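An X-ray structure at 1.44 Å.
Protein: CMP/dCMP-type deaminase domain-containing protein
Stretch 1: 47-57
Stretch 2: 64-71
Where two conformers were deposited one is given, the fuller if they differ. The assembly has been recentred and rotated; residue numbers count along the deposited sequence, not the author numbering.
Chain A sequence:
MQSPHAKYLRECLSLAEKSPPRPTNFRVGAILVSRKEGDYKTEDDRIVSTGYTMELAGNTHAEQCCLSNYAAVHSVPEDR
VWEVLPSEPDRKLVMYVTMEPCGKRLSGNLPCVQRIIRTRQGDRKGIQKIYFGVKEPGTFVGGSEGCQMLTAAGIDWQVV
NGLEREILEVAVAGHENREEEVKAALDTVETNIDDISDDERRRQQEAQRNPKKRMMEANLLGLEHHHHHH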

# COMPACT_ATOMS: atom_id res chain seq x y z
N ILE A 47 8.92 11.21 -5.14
CA ILE A 47 7.92 10.80 -4.16
C ILE A 47 6.67 11.66 -4.33
O ILE A 47 6.75 12.89 -4.43
CB ILE A 47 8.46 10.90 -2.73
CG1 ILE A 47 9.75 10.09 -2.59
CG2 ILE A 47 7.42 10.40 -1.73
CD1 ILE A 47 9.60 8.65 -3.02
N VAL A 48 5.52 11.00 -4.41
CA VAL A 48 4.24 11.67 -4.57
C VAL A 48 3.47 11.74 -3.25
O VAL A 48 2.85 12.76 -2.95
CB VAL A 48 3.42 10.96 -5.67
CG1 VAL A 48 2.02 11.59 -5.81
CG2 VAL A 48 4.16 11.02 -7.00
N SER A 49 3.49 10.67 -2.47
CA SER A 49 2.86 10.70 -1.15
C SER A 49 3.38 9.53 -0.33
O SER A 49 4.03 8.62 -0.84
CB SER A 49 1.34 10.64 -1.27
OG SER A 49 0.74 10.97 -0.02
N THR A 50 3.09 9.58 0.98
CA THR A 50 3.38 8.48 1.90
C THR A 50 2.22 8.33 2.86
O THR A 50 1.43 9.26 3.04
CB THR A 50 4.67 8.72 2.73
OG1 THR A 50 4.43 9.74 3.72
CG2 THR A 50 5.84 9.13 1.85
N GLY A 51 2.12 7.17 3.50
CA GLY A 51 1.14 6.99 4.56
C GLY A 51 1.41 5.72 5.34
O GLY A 51 2.20 4.86 4.93
N TYR A 52 0.75 5.61 6.49
CA TYR A 52 0.87 4.42 7.31
C TYR A 52 -0.43 4.17 8.07
O TYR A 52 -1.27 5.06 8.22
CB TYR A 52 2.07 4.50 8.27
CG TYR A 52 2.05 5.69 9.20
CD1 TYR A 52 2.64 6.90 8.84
CD2 TYR A 52 1.46 5.60 10.45
CE1 TYR A 52 2.63 7.98 9.71
CE2 TYR A 52 1.44 6.67 11.32
CZ TYR A 52 2.03 7.86 10.93
OH TYR A 52 2.02 8.94 11.80
N THR A 53 -0.58 2.93 8.54
CA THR A 53 -1.81 2.53 9.21
C THR A 53 -2.11 3.45 10.39
O THR A 53 -1.25 3.69 11.24
CB THR A 53 -1.63 1.11 9.74
OG1 THR A 53 -1.38 0.22 8.64
CG2 THR A 53 -2.87 0.64 10.51
N MET A 54 -3.33 3.96 10.45
CA MET A 54 -3.83 4.75 11.58
C MET A 54 -3.09 6.07 11.74
O MET A 54 -3.16 6.69 12.80
CB MET A 54 -3.89 3.95 12.88
CG MET A 54 -5.03 2.93 12.83
SD MET A 54 -5.05 1.83 14.25
CE MET A 54 -6.58 0.94 13.96
N GLU A 55 -2.41 6.52 10.68
CA GLU A 55 -1.89 7.88 10.66
C GLU A 55 -3.04 8.87 10.77
O GLU A 55 -2.96 9.85 11.51
CB GLU A 55 -1.14 8.08 9.34
CG GLU A 55 -0.50 9.45 9.15
CD GLU A 55 0.21 9.55 7.81
OE1 GLU A 55 -0.06 8.70 6.94
OE2 GLU A 55 1.04 10.47 7.64
N LEU A 56 -4.12 8.62 10.04
CA LEU A 56 -5.31 9.44 10.13
C LEU A 56 -6.30 8.80 11.09
O LEU A 56 -6.36 7.57 11.21
CB LEU A 56 -5.93 9.61 8.74
CG LEU A 56 -4.88 10.13 7.75
CD1 LEU A 56 -5.45 10.26 6.35
CD2 LEU A 56 -4.28 11.46 8.23
N ALA A 57 -7.07 9.64 11.78
CA ALA A 57 -7.99 9.19 12.82
C ALA A 57 -8.88 8.06 12.34
O ALA A 57 -9.29 8.00 11.18
CB ALA A 57 -8.88 10.36 13.25
N GLN A 64 -4.78 3.80 2.16
CA GLN A 64 -5.83 4.78 2.40
C GLN A 64 -5.24 6.10 2.88
O GLN A 64 -5.55 7.17 2.34
CB GLN A 64 -6.79 4.20 3.44
CG GLN A 64 -7.94 5.10 3.88
CD GLN A 64 -8.84 4.39 4.88
OE1 GLN A 64 -8.50 3.34 5.42
NE2 GLN A 64 -10.00 4.98 5.13
N CYS A 65 -4.38 6.05 3.89
CA CYS A 65 -3.78 7.27 4.42
C CYS A 65 -2.88 7.94 3.38
O CYS A 65 -2.83 9.17 3.29
CB CYS A 65 -2.99 6.94 5.67
SG CYS A 65 -4.11 6.64 7.08
N CYS A 66 -2.13 7.14 2.62
CA CYS A 66 -1.26 7.69 1.59
C CYS A 66 -2.06 8.53 0.59
O CYS A 66 -1.69 9.66 0.25
CB CYS A 66 -0.56 6.53 0.89
SG CYS A 66 0.61 7.00 -0.40
N LEU A 67 -3.19 7.98 0.13
CA LEU A 67 -4.03 8.70 -0.83
C LEU A 67 -4.74 9.87 -0.17
O LEU A 67 -4.87 10.95 -0.77
CB LEU A 67 -5.04 7.73 -1.45
CG LEU A 67 -4.42 6.67 -2.36
CD1 LEU A 67 -5.43 5.60 -2.73
CD2 LEU A 67 -3.84 7.30 -3.61
N SER A 68 -5.22 9.68 1.07
CA SER A 68 -5.95 10.75 1.74
C SER A 68 -5.03 11.92 2.09
O SER A 68 -5.47 13.07 2.06
CB SER A 68 -6.59 10.19 3.00
OG SER A 68 -7.67 9.34 2.67
N ASN A 69 -3.77 11.65 2.42
CA ASN A 69 -2.83 12.73 2.67
C ASN A 69 -2.69 13.60 1.42
O ASN A 69 -2.72 14.84 1.50
CB ASN A 69 -1.46 12.15 3.03
CG ASN A 69 -1.40 11.59 4.42
OD1 ASN A 69 -2.19 11.95 5.29
ND2 ASN A 69 -0.44 10.71 4.65
N TYR A 70 -2.56 12.96 0.25
CA TYR A 70 -2.45 13.71 -0.99
C TYR A 70 -3.72 14.50 -1.26
O TYR A 70 -3.66 15.68 -1.64
CB TYR A 70 -2.14 12.75 -2.14
CG TYR A 70 -1.70 13.46 -3.41
CD1 TYR A 70 -0.36 13.75 -3.64
CD2 TYR A 70 -2.63 13.86 -4.37
CE1 TYR A 70 0.04 14.39 -4.79
CE2 TYR A 70 -2.23 14.50 -5.52
CZ TYR A 70 -0.89 14.76 -5.72
OH TYR A 70 -0.50 15.42 -6.87
N ALA A 71 -4.88 13.88 -1.05
CA ALA A 71 -6.15 14.58 -1.22
C ALA A 71 -6.25 15.82 -0.32
O ALA A 71 -6.69 16.88 -0.78
CB ALA A 71 -7.32 13.63 -0.95

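When a helix packs against a β-strand, polar groups on both elements risk being buried without partners, and a few side chains must supply what the backbones cannot supply to each other. The contact between strand 47-52, with the turn and loop that follow it, and helix 64-71 illustrates the principle in this deaminase-type domain. The two axes approach to 5.8 Å and run at 132° to one another, and 511 Å² of surface is buried between the stretches.

The central provider is Asn69, whose CA-to-CB bond points toward the strand. Its amide nitrogen serves a backbone carbonyl and a carboxylate. ND2 of Asn69 donates to the backbone O of Thr50 at 2.9 Å and to the carboxylate OE1 of Glu55 at 3.1 Å, both with N-H...acceptor angles of 154°; a further bond to OE2 of Glu55, at 3.3 Å and 142°, is weak. Proximity alone is not enough, however. ND2 of Asn69 also lies 3.2 Å from O of Cys65, but the angle is poor and no hydrogen bond forms. O of Cys65 is instead satisfied within the helix, by N of Asn69 at 2.8 Å.

Glu55 is itself an adaptor. Its extended side chain, with chi1 and chi2 both t, reaches back from the turn so that OE1 of Glu55 accepts from N of Tyr52 at 3.2 Å as well as from Asn69. One oxygen thus links the end of the strand to the helix. The turn from Tyr52 to Glu55 is type II, closed by N of Glu55 donating to O of Tyr52 at 3.1 Å, and Met54 occupies its third position with a positive phi of 65°.

Ser49 solves a complementary problem. OG of Ser49 donates to O of Cys66 at 2.8 Å, an acceptor that the helix serves only weakly, through N of Tyr70 at 3.4 Å. The hydroxyl therefore strengthens the provision for a carbonyl already engaged in the helical pattern. Thr50 O receives a lesser supplement, a CA-H...O contact from CA of Cys66 at 3.4 Å, with an angle of 165° at the hydrogen.

Such close backbone approach depends on Gly51, whose CA lies 3.9 Å from CA of Cys66. An ideal CB on Gly51 would point toward the helix and fall 2.3 Å from N of Cys66 and 2.8 Å from C of Cys65, clashing with both.

Beyond the turn, sulfur takes the role of acceptor: N of Leu56 donates to SG of Cys65 at 3.6 Å, with an angle of 157°. SG of Cys65 is also 3.6 Å from CG of Leu56, so polar and apolar contacts converge on one atom. Leu56 continues along the helix, its CD1 3.5 Å from CB of Ser68. At the other end of the contact, CG1 of Val48 packs 3.6 Å from CE1 of Tyr70, while O of Val48 approaches the ring edge, 3.4 Å from CD1 of Tyr70.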